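Local coordinates for protein LEC-6 (Caenorhabditis elegans, PDB 3VV1) that binds glycans as a galectin, with a preference for fucose-containing saccharides such as galactose linked 1,4 to fucose, at residues S59-N64 with N102-N107; L73-R78 with V84-T89; G93-D98 with V134-S139. One frame throughout, in Å; residues are numbered along the deposited sequence.

Contact 1: S59-N64 with N102-N107; sequences SRFHIN and NPFQQN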
# COMPACT_ATOMS: atom_id res chain seq x y z
N SER A 59 6.80 22.04 20.24
CA SER A 59 8.00 21.56 20.91
C SER A 59 8.12 20.03 20.96
O SER A 59 9.14 19.51 21.47
CB SER A 59 8.04 22.09 22.32
OG SER A 59 6.88 21.71 23.06
N ARG A 60 7.08 19.32 20.49
CA ARG A 60 7.11 17.85 20.43
C ARG A 60 6.54 17.33 19.15
O ARG A 60 5.74 17.99 18.55
CB ARG A 60 6.26 17.25 21.58
CG ARG A 60 6.75 17.73 22.95
CD ARG A 60 5.97 17.04 24.07
NE ARG A 60 6.49 17.51 25.36
CZ ARG A 60 5.98 17.15 26.54
NH1 ARG A 60 4.93 16.30 26.61
NH2 ARG A 60 6.48 17.66 27.66
N PHE A 61 6.88 16.07 18.83
CA PHE A 61 6.13 15.37 17.81
C PHE A 61 6.13 13.92 18.23
O PHE A 61 6.98 13.46 19.03
CB PHE A 61 6.72 15.55 16.37
CG PHE A 61 8.06 14.85 16.12
CD1 PHE A 61 8.12 13.53 15.71
CD2 PHE A 61 9.25 15.59 16.23
CE1 PHE A 61 9.35 12.94 15.41
CE2 PHE A 61 10.51 14.99 15.97
CZ PHE A 61 10.54 13.65 15.55
N HIS A 62 5.20 13.16 17.68
CA HIS A 62 5.23 11.72 18.00
C HIS A 62 4.78 10.88 16.84
O HIS A 62 4.10 11.36 15.93
CB HIS A 62 4.40 11.39 19.28
CG HIS A 62 2.96 11.70 19.16
ND1 HIS A 62 2.43 12.89 19.56
CD2 HIS A 62 1.92 10.97 18.63
CE1 HIS A 62 1.11 12.87 19.36
NE2 HIS A 62 0.80 11.71 18.77
N ILE A 63 5.19 9.59 16.90
CA ILE A 63 4.67 8.55 16.01
C ILE A 63 3.99 7.55 16.91
O ILE A 63 4.59 7.09 17.88
CB ILE A 63 5.82 7.87 15.25
CG1 ILE A 63 6.48 8.78 14.19
CG2 ILE A 63 5.28 6.66 14.54
CD1 ILE A 63 7.54 9.68 14.65
N ASN A 64 2.74 7.22 16.62
CA ASN A 64 2.01 6.10 17.32
C ASN A 64 1.81 4.92 16.39
O ASN A 64 1.34 5.11 15.26
CB ASN A 64 0.64 6.54 17.80
CG ASN A 64 0.70 7.51 18.96
OD1 ASN A 64 1.64 7.48 19.76
ND2 ASN A 64 -0.27 8.40 19.02
N ASN A 102 17.62 12.80 23.05
CA ASN A 102 16.90 13.26 21.84
C ASN A 102 17.92 13.30 20.69
O ASN A 102 18.88 14.10 20.73
CB ASN A 102 16.31 14.66 22.06
CG ASN A 102 15.47 15.13 20.88
OD1 ASN A 102 15.39 14.46 19.84
ND2 ASN A 102 14.92 16.34 20.99
N PRO A 103 17.74 12.43 19.69
CA PRO A 103 18.73 12.40 18.62
C PRO A 103 18.44 13.45 17.56
O PRO A 103 19.21 13.57 16.57
CB PRO A 103 18.52 11.01 18.03
CG PRO A 103 17.03 10.75 18.18
CD PRO A 103 16.67 11.41 19.52
N PHE A 104 17.35 14.21 17.71
CA PHE A 104 16.95 15.13 16.64
C PHE A 104 17.26 16.57 16.96
O PHE A 104 17.28 16.95 18.13
CB PHE A 104 15.45 15.05 16.38
CG PHE A 104 14.94 13.65 16.21
CD1 PHE A 104 15.19 12.95 15.00
CD2 PHE A 104 14.17 13.03 17.20
CE1 PHE A 104 14.68 11.65 14.82
CE2 PHE A 104 13.68 11.73 17.02
CZ PHE A 104 13.94 11.03 15.83
N GLN A 105 17.45 17.36 15.92
CA GLN A 105 17.49 18.82 16.04
C GLN A 105 16.38 19.34 15.15
O GLN A 105 16.14 18.78 14.04
CB GLN A 105 18.83 19.34 15.52
CG GLN A 105 19.95 18.88 16.46
CD GLN A 105 21.32 19.31 15.97
OE1 GLN A 105 21.96 18.57 15.24
NE2 GLN A 105 21.75 20.51 16.35
N GLN A 106 15.72 20.41 15.60
CA GLN A 106 14.71 21.05 14.75
C GLN A 106 15.36 21.56 13.48
O GLN A 106 16.53 22.01 13.49
CB GLN A 106 13.87 22.11 15.53
CG GLN A 106 12.87 21.40 16.52
CD GLN A 106 12.46 22.28 17.67
OE1 GLN A 106 13.31 22.83 18.36
NE2 GLN A 106 11.15 22.40 17.90
N ASN A 107 14.60 21.47 12.37
CA ASN A 107 15.02 22.03 11.08
C ASN A 107 16.21 21.26 10.44
O ASN A 107 16.89 21.80 9.58
CB ASN A 107 15.23 23.56 11.19
CG ASN A 107 13.96 24.26 11.74
OD1 ASN A 107 12.91 24.15 11.11
ND2 ASN A 107 14.04 24.92 12.93

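Contact 2: L73-R78 with V84-T89; sequences LHFNAR and VVNNST. With GAL (beta-D-galactopyranose), chain C; FUC (alpha-L-fucopyranose), chain B.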
# COMPACT_ATOMS: atom_id res chain seq x y z
N LEU A 73 3.29 1.37 20.45
CA LEU A 73 4.43 2.24 20.70
C LEU A 73 4.11 3.67 20.40
O LEU A 73 3.58 3.99 19.31
CB LEU A 73 5.62 1.80 19.82
CG LEU A 73 6.82 2.77 19.82
CD1 LEU A 73 7.48 2.95 21.20
CD2 LEU A 73 7.86 2.29 18.85
N HIS A 74 4.36 4.53 21.41
CA HIS A 74 4.26 5.98 21.25
C HIS A 74 5.69 6.42 21.35
O HIS A 74 6.32 6.27 22.40
CB HIS A 74 3.40 6.51 22.42
CG HIS A 74 3.45 8.02 22.62
ND1 HIS A 74 2.71 8.87 21.85
CD2 HIS A 74 4.08 8.81 23.57
CE1 HIS A 74 2.84 10.14 22.29
NE2 HIS A 74 3.71 10.12 23.34
N PHE A 75 6.23 6.96 20.26
CA PHE A 75 7.63 7.43 20.19
C PHE A 75 7.55 8.96 20.18
O PHE A 75 7.01 9.55 19.22
CB PHE A 75 8.25 6.88 18.88
CG PHE A 75 9.61 7.46 18.57
CD1 PHE A 75 10.77 6.81 19.03
CD2 PHE A 75 9.76 8.65 17.81
CE1 PHE A 75 12.04 7.30 18.75
CE2 PHE A 75 11.05 9.14 17.55
CZ PHE A 75 12.17 8.46 17.98
N ASN A 76 7.99 9.61 21.24
CA ASN A 76 7.72 11.07 21.39
C ASN A 76 9.04 11.83 21.52
O ASN A 76 9.76 11.70 22.50
CB ASN A 76 6.89 11.22 22.65
CG ASN A 76 6.26 12.62 22.86
OD1 ASN A 76 5.87 12.93 23.99
ND2 ASN A 76 6.08 13.43 21.80
N ALA A 77 9.36 12.60 20.50
CA ALA A 77 10.50 13.49 20.56
C ALA A 77 10.07 14.76 21.29
O ALA A 77 9.10 15.39 20.89
CB ALA A 77 10.93 13.84 19.10
N ARG A 78 10.82 15.17 22.31
CA ARG A 78 10.47 16.34 23.14
C ARG A 78 11.64 17.34 23.14
O ARG A 78 12.66 17.14 23.83
CB ARG A 78 10.16 15.86 24.58
CG ARG A 78 9.02 14.84 24.62
CD ARG A 78 8.70 14.53 26.08
NE ARG A 78 7.53 13.66 26.17
CZ ARG A 78 6.97 13.30 27.32
NH1 ARG A 78 7.51 13.71 28.49
NH2 ARG A 78 5.88 12.53 27.33
N VAL A 84 13.81 11.79 24.12
CA VAL A 84 12.76 10.94 23.51
C VAL A 84 12.11 10.11 24.58
O VAL A 84 12.81 9.55 25.43
CB VAL A 84 13.34 10.04 22.37
CG1 VAL A 84 12.38 8.91 22.04
CG2 VAL A 84 13.55 10.90 21.12
N VAL A 85 10.76 10.05 24.58
CA VAL A 85 10.04 9.21 25.55
C VAL A 85 9.31 8.15 24.75
O VAL A 85 8.57 8.52 23.83
CB VAL A 85 9.03 10.02 26.37
CG1 VAL A 85 8.17 9.08 27.23
CG2 VAL A 85 9.83 10.99 27.26
N ASN A 86 9.54 6.88 25.03
CA ASN A 86 8.73 5.82 24.45
C ASN A 86 7.78 5.27 25.50
O ASN A 86 8.12 5.12 26.67
CB ASN A 86 9.63 4.66 24.03
CG ASN A 86 10.45 4.96 22.79
OD1 ASN A 86 10.07 5.79 21.98
ND2 ASN A 86 11.55 4.24 22.60
N ASN A 87 6.55 5.02 25.09
CA ASN A 87 5.61 4.38 26.00
C ASN A 87 4.55 3.67 25.18
O ASN A 87 4.65 3.55 23.95
CB ASN A 87 4.94 5.44 26.92
CG ASN A 87 4.48 4.90 28.26
OD1 ASN A 87 4.41 3.69 28.44
ND2 ASN A 87 4.12 5.78 29.19
N SER A 88 3.55 3.17 25.88
CA SER A 88 2.48 2.40 25.25
C SER A 88 1.28 2.47 26.18
O SER A 88 1.41 2.89 27.35
CB SER A 88 2.89 0.91 25.19
OG SER A 88 3.31 0.41 26.49
N THR A 89 0.12 2.05 25.67
CA THR A 89 -1.03 1.93 26.53
C THR A 89 -1.55 0.50 26.58
O THR A 89 -1.35 -0.30 25.65
CB THR A 89 -2.21 2.85 26.11
OG1 THR A 89 -2.80 2.42 24.88
CG2 THR A 89 -1.78 4.31 26.02
C1 GAL C . 2.62 12.34 28.87
C2 GAL C . 2.22 13.15 27.60
C3 GAL C . 1.59 12.25 26.60
C4 GAL C . 2.53 11.07 26.33
C5 GAL C . 2.88 10.40 27.67
C6 GAL C . 3.81 9.18 27.46
O2 GAL C . 1.29 14.14 27.99
O3 GAL C . 1.42 12.97 25.35
O4 GAL C . 3.73 11.53 25.66
O5 GAL C . 3.53 11.30 28.50
O6 GAL C . 4.11 8.60 28.75
C1 FUC B . 4.68 15.47 31.63
C2 FUC B . 5.75 14.41 31.11
C3 FUC B . 5.26 12.95 31.36
C4 FUC B . 3.74 12.73 31.11
C5 FUC B . 2.92 13.50 32.16
C6 FUC B . 1.46 13.26 31.82
O1 FUC B . 5.28 16.40 32.53
O2 FUC B . 7.22 14.66 31.50
O3 FUC B . 5.98 12.20 30.45
O4 FUC B . 3.36 13.21 29.72
O5 FUC B . 3.27 14.93 32.02

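Contact 3: G93-D98 with V134-S139; sequences GWQSED and VERTPS. With GAL (beta-D-galactopyranose), chain C; FUC (alpha-L-fucopyranose), chain B.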
# COMPACT_ATOMS: atom_id res chain seq x y z
N GLY A 93 -4.64 2.96 29.36
CA GLY A 93 -3.75 3.66 30.28
C GLY A 93 -2.27 3.58 29.92
O GLY A 93 -1.75 2.51 29.57
N TRP A 94 -1.56 4.71 30.02
CA TRP A 94 -0.12 4.72 29.81
C TRP A 94 0.60 3.82 30.75
O TRP A 94 0.32 3.79 31.97
CB TRP A 94 0.43 6.17 30.01
CG TRP A 94 0.03 7.16 28.94
CD1 TRP A 94 -0.77 8.31 29.07
CD2 TRP A 94 0.41 7.10 27.53
NE1 TRP A 94 -0.91 8.95 27.85
CE2 TRP A 94 -0.23 8.27 26.88
CE3 TRP A 94 1.21 6.21 26.76
CZ2 TRP A 94 -0.10 8.51 25.50
CZ3 TRP A 94 1.34 6.48 25.39
CH2 TRP A 94 0.73 7.64 24.78
N GLN A 95 1.63 3.18 30.21
CA GLN A 95 2.43 2.26 31.00
C GLN A 95 3.73 2.98 31.41
O GLN A 95 3.71 4.19 31.60
CB GLN A 95 2.63 0.93 30.22
CG GLN A 95 1.24 0.29 30.01
CD GLN A 95 1.32 -1.01 29.20
OE1 GLN A 95 1.62 -0.98 28.02
NE2 GLN A 95 1.04 -2.12 29.85
N SER A 96 4.83 2.25 31.61
CA SER A 96 6.10 2.86 32.06
C SER A 96 6.84 3.52 30.91
O SER A 96 6.98 2.92 29.81
CB SER A 96 7.00 1.72 32.61
OG SER A 96 8.03 2.38 33.29
N GLU A 97 7.35 4.74 31.14
CA GLU A 97 8.11 5.41 30.09
C GLU A 97 9.55 4.85 30.02
O GLU A 97 10.20 4.59 31.06
CB GLU A 97 8.21 6.91 30.37
CG GLU A 97 6.86 7.58 30.24
CD GLU A 97 6.93 9.08 30.56
OE1 GLU A 97 7.93 9.54 31.16
OE2 GLU A 97 5.94 9.75 30.24
N ASP A 98 10.03 4.72 28.78
CA ASP A 98 11.47 4.57 28.53
C ASP A 98 11.96 5.93 28.08
O ASP A 98 11.41 6.49 27.09
CB ASP A 98 11.81 3.58 27.40
CG ASP A 98 11.50 2.14 27.73
OD1 ASP A 98 11.38 1.78 28.93
OD2 ASP A 98 11.43 1.35 26.74
N VAL A 134 10.81 -2.88 23.91
CA VAL A 134 10.25 -4.22 24.06
C VAL A 134 8.74 -4.07 24.18
O VAL A 134 8.25 -3.47 25.19
CB VAL A 134 10.86 -4.90 25.32
CG1 VAL A 134 10.14 -6.22 25.60
CG2 VAL A 134 12.37 -5.10 25.17
N GLU A 135 7.99 -4.52 23.19
CA GLU A 135 6.55 -4.24 23.17
C GLU A 135 5.83 -4.95 24.35
O GLU A 135 6.28 -6.00 24.89
CB GLU A 135 5.90 -4.61 21.81
CG GLU A 135 5.79 -6.12 21.60
CD GLU A 135 5.50 -6.49 20.16
OE1 GLU A 135 6.01 -5.81 19.25
OE2 GLU A 135 4.80 -7.50 19.93
N ARG A 136 4.75 -4.32 24.79
CA ARG A 136 3.99 -4.79 25.93
C ARG A 136 2.63 -5.36 25.54
O ARG A 136 1.94 -5.95 26.37
CB ARG A 136 3.83 -3.59 26.90
CG ARG A 136 5.11 -3.13 27.56
CD ARG A 136 5.42 -1.72 27.18
NE ARG A 136 6.63 -1.25 27.81
CZ ARG A 136 6.76 0.02 28.23
NH1 ARG A 136 5.71 0.82 28.09
NH2 ARG A 136 7.90 0.46 28.80
N THR A 137 2.27 -5.20 24.25
CA THR A 137 1.01 -5.67 23.62
C THR A 137 1.44 -6.11 22.20
O THR A 137 2.36 -5.49 21.66
CB THR A 137 0.01 -4.49 23.56
OG1 THR A 137 -0.30 -4.13 24.93
CG2 THR A 137 -1.25 -4.95 22.94
N PRO A 138 0.80 -7.16 21.60
CA PRO A 138 1.33 -7.65 20.34
C PRO A 138 1.25 -6.64 19.20
O PRO A 138 0.15 -6.07 18.89
CB PRO A 138 0.44 -8.87 20.02
CG PRO A 138 0.09 -9.38 21.39
CD PRO A 138 -0.17 -8.10 22.18
N SER A 139 2.37 -6.44 18.53
CA SER A 139 2.41 -5.55 17.36
C SER A 139 1.73 -6.15 16.13
O SER A 139 1.43 -5.42 15.18
CB SER A 139 3.82 -5.12 17.03
OG SER A 139 4.67 -6.25 16.87
C1 GAL C . 2.62 12.34 28.87
C2 GAL C . 2.22 13.15 27.60
C3 GAL C . 1.59 12.25 26.60
C4 GAL C . 2.53 11.07 26.33
C5 GAL C . 2.88 10.40 27.67
C6 GAL C . 3.81 9.18 27.46
O2 GAL C . 1.29 14.14 27.99
O3 GAL C . 1.42 12.97 25.35
O4 GAL C . 3.73 11.53 25.66
O5 GAL C . 3.53 11.30 28.50
O6 GAL C . 4.11 8.60 28.75
C1 FUC B . 4.68 15.47 31.63
C2 FUC B . 5.75 14.41 31.11
C3 FUC B . 5.26 12.95 31.36
C4 FUC B . 3.74 12.73 31.11
C5 FUC B . 2.92 13.50 32.16
C6 FUC B . 1.46 13.26 31.82
O1 FUC B . 5.28 16.40 32.53
O2 FUC B . 7.22 14.66 31.50
O3 FUC B . 5.98 12.20 30.45
O4 FUC B . 3.36 13.21 29.72
O5 FUC B . 3.27 14.93 32.02
O HOH W 1 0.96 -1.90 25.54
O HOH W 2 0.91 -4.68 28.63
O HOH W 3 11.37 -1.37 26.25
O HOH W 4 10.80 -0.75 29.64

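Contact 1: S59-N64 with N102-N107
Phe-61 and Phe-104 meet ring to ring, and this aromatic pair carries most of the contact. The tip of Phe-61, CZ, lies over one face of Phe-104 near the rim, 4.0 Å from Phe-104 CE2. The pairing is oblique, with the planes 57° apart and the centroids 5.5 Å from each other. Phe-61 reaches it with CG between its backbone N and carbonyl carbon (chi1 70°). On the opposite face of Phe-104, Pro-103 CG sits over the ring centre, sandwiching the ring. Ile-63 CD1 meets the edge of Phe-61.

The polar part is slight, and no hydrogen bond crosses. Within the loop, Phe-104 N donates to Asn-102 OD1 at 2.9 Å, an Asx turn that fixes the backbone from which the ring projects. Beside the pair, Gln-106 NE2 comes to 4.4 Å from Ser-59 CA, while its hydrogen bond goes to Thr-55 O.

Strand 60-66 runs between strands 71-78 and 144-149, and Phe-61 also packs on Leu-52 and Pro-54 of strand 46-54 in the other sheet of the galectin sandwich. The loop 102-107 connects strand 98-100 to strand 110-117, passing from one sheet to the other.

Contact 2: L73-R78 with V84-T89
The antiparallel beta hairpin of strands 71-78 and 83-90 forms much of the floor of the galectin sugar site, and His-74 with Asn-87 and Asn-76 with Val-85 are its hydrogen-bonded pairs. His-74 N to Asn-87 O, at 2.7 Å, is the shortest of the four backbone bonds. The side chains of these four residues share the face that carries the glycan.

There, His-74 NE2 meets galactose O4 at 2.7 Å near the plane of the imidazole, and Asn-87 ND2 gives galactose O6 a nearly straight bond (173°). Arg-78, extended from CG to NE, spans both sugars: NH2 donates to galactose O4 and NH1 to fucose O3, both at 2.9 Å, and NH1 also salt-bridges Glu-81. Two contacts from the hairpin help hold the guanidinium. Val-85 CG2 lies against one face, 3.7 Å from Arg-78 CZ, and Arg-78 NE donates to Asn-76 OD1 at 2.8 Å from above the amide plane. Asn-76 OD1 so positions the arginine while lying close to galactose O4 itself; Phe-61 O holds its ND2.

The opposite face is largely apolar, with Val-84 CG1 in CH-pi contact over the Phe-75 ring, though the buried, partnerless Asn-86 OD1 rests there 3.2 Å from Phe-75 CD1.

Contact 3: G93-D98 with V134-S139
Ser-96 O is gripped end-on by both terminal nitrogens of Arg-136, NH2 at 2.8 Å and NH1 at 3.0 Å. The oxygen lies close to the guanidinium plane, so the two bonds help set the rotation of that group. Arg-136 gets there through a bend in its chain: chi2 is 119°, away from a staggered value. NH1 is engaged further by Ser-88 OG and Asn-87 OD1, which ties the arginine to strand 83-90.

Gln-95 slides past Arg-136 in the opposite direction, its OE1 lying 3.6 Å from Arg-136 CB and its amide almost perpendicular to the guanidinium. That OE1 accepts from Ser-88 OG. Two waters extend the amide to the other segment, one joining OE1 to Thr-137 OG1, the other joining NE2 to Arg-136 O. Asp-98 OD1 lies 3.7 Å from Arg-136 NH2, the carboxylate steeply inclined to the guanidinium: a long salt bridge supplemented by a bridging water. A further water links Asp-98 OD2 to Val-134 N.

In the galectin fold this is a surface junction: the loop following strand 128-134 is drawn against the stretch after strand 93-94, whose opposite side belongs to the glycan pocket. Trp-94 lays its indole face under galactose, with C5 of the sugar 3.9 Å above the ring plane and over its centre. Glu-97 leaves the backbone on the side away from Arg-136, and its OE2 accepts from galactose O6 at 2.6 Å and, in a very short bond, from fucose O3; Arg-99 NH1 pairs with the other oxygen, OE1.

The loop 134-139 is braced from within by Glu-135, whose OE1 receives Ser-139 OG at 2.8 Å on its syn side, while Ser-139 N reaches OE2 from above the carboxylate plane.

How the contacts relate
Contact 2 is wholly buried, contact 1 partly so, and contact 3 lies at the surface. Contacts 1 and 2 share neighbouring strands of one sheet: Ile-63 O bonds Phe-75 N, and Asn-64 OD1 holds His-74 ND1. Contact 2 sits inside the chain loop that contact 1 closes. Contacts 2 and 3 adjoin through Asn-86 N with Asp-98 O and Ser-88 OG with Gln-95 OE1, and both touch galactose and fucose. Chemistry follows place: aromatic packing of a strand against the loop that crosses between the sheets in contact 1, backbone pairing with polar sugar ligands in contact 2, and an arginine with bridging waters in contact 3. Contacts 1 and 3 adjoin in sequence and do not otherwise touch.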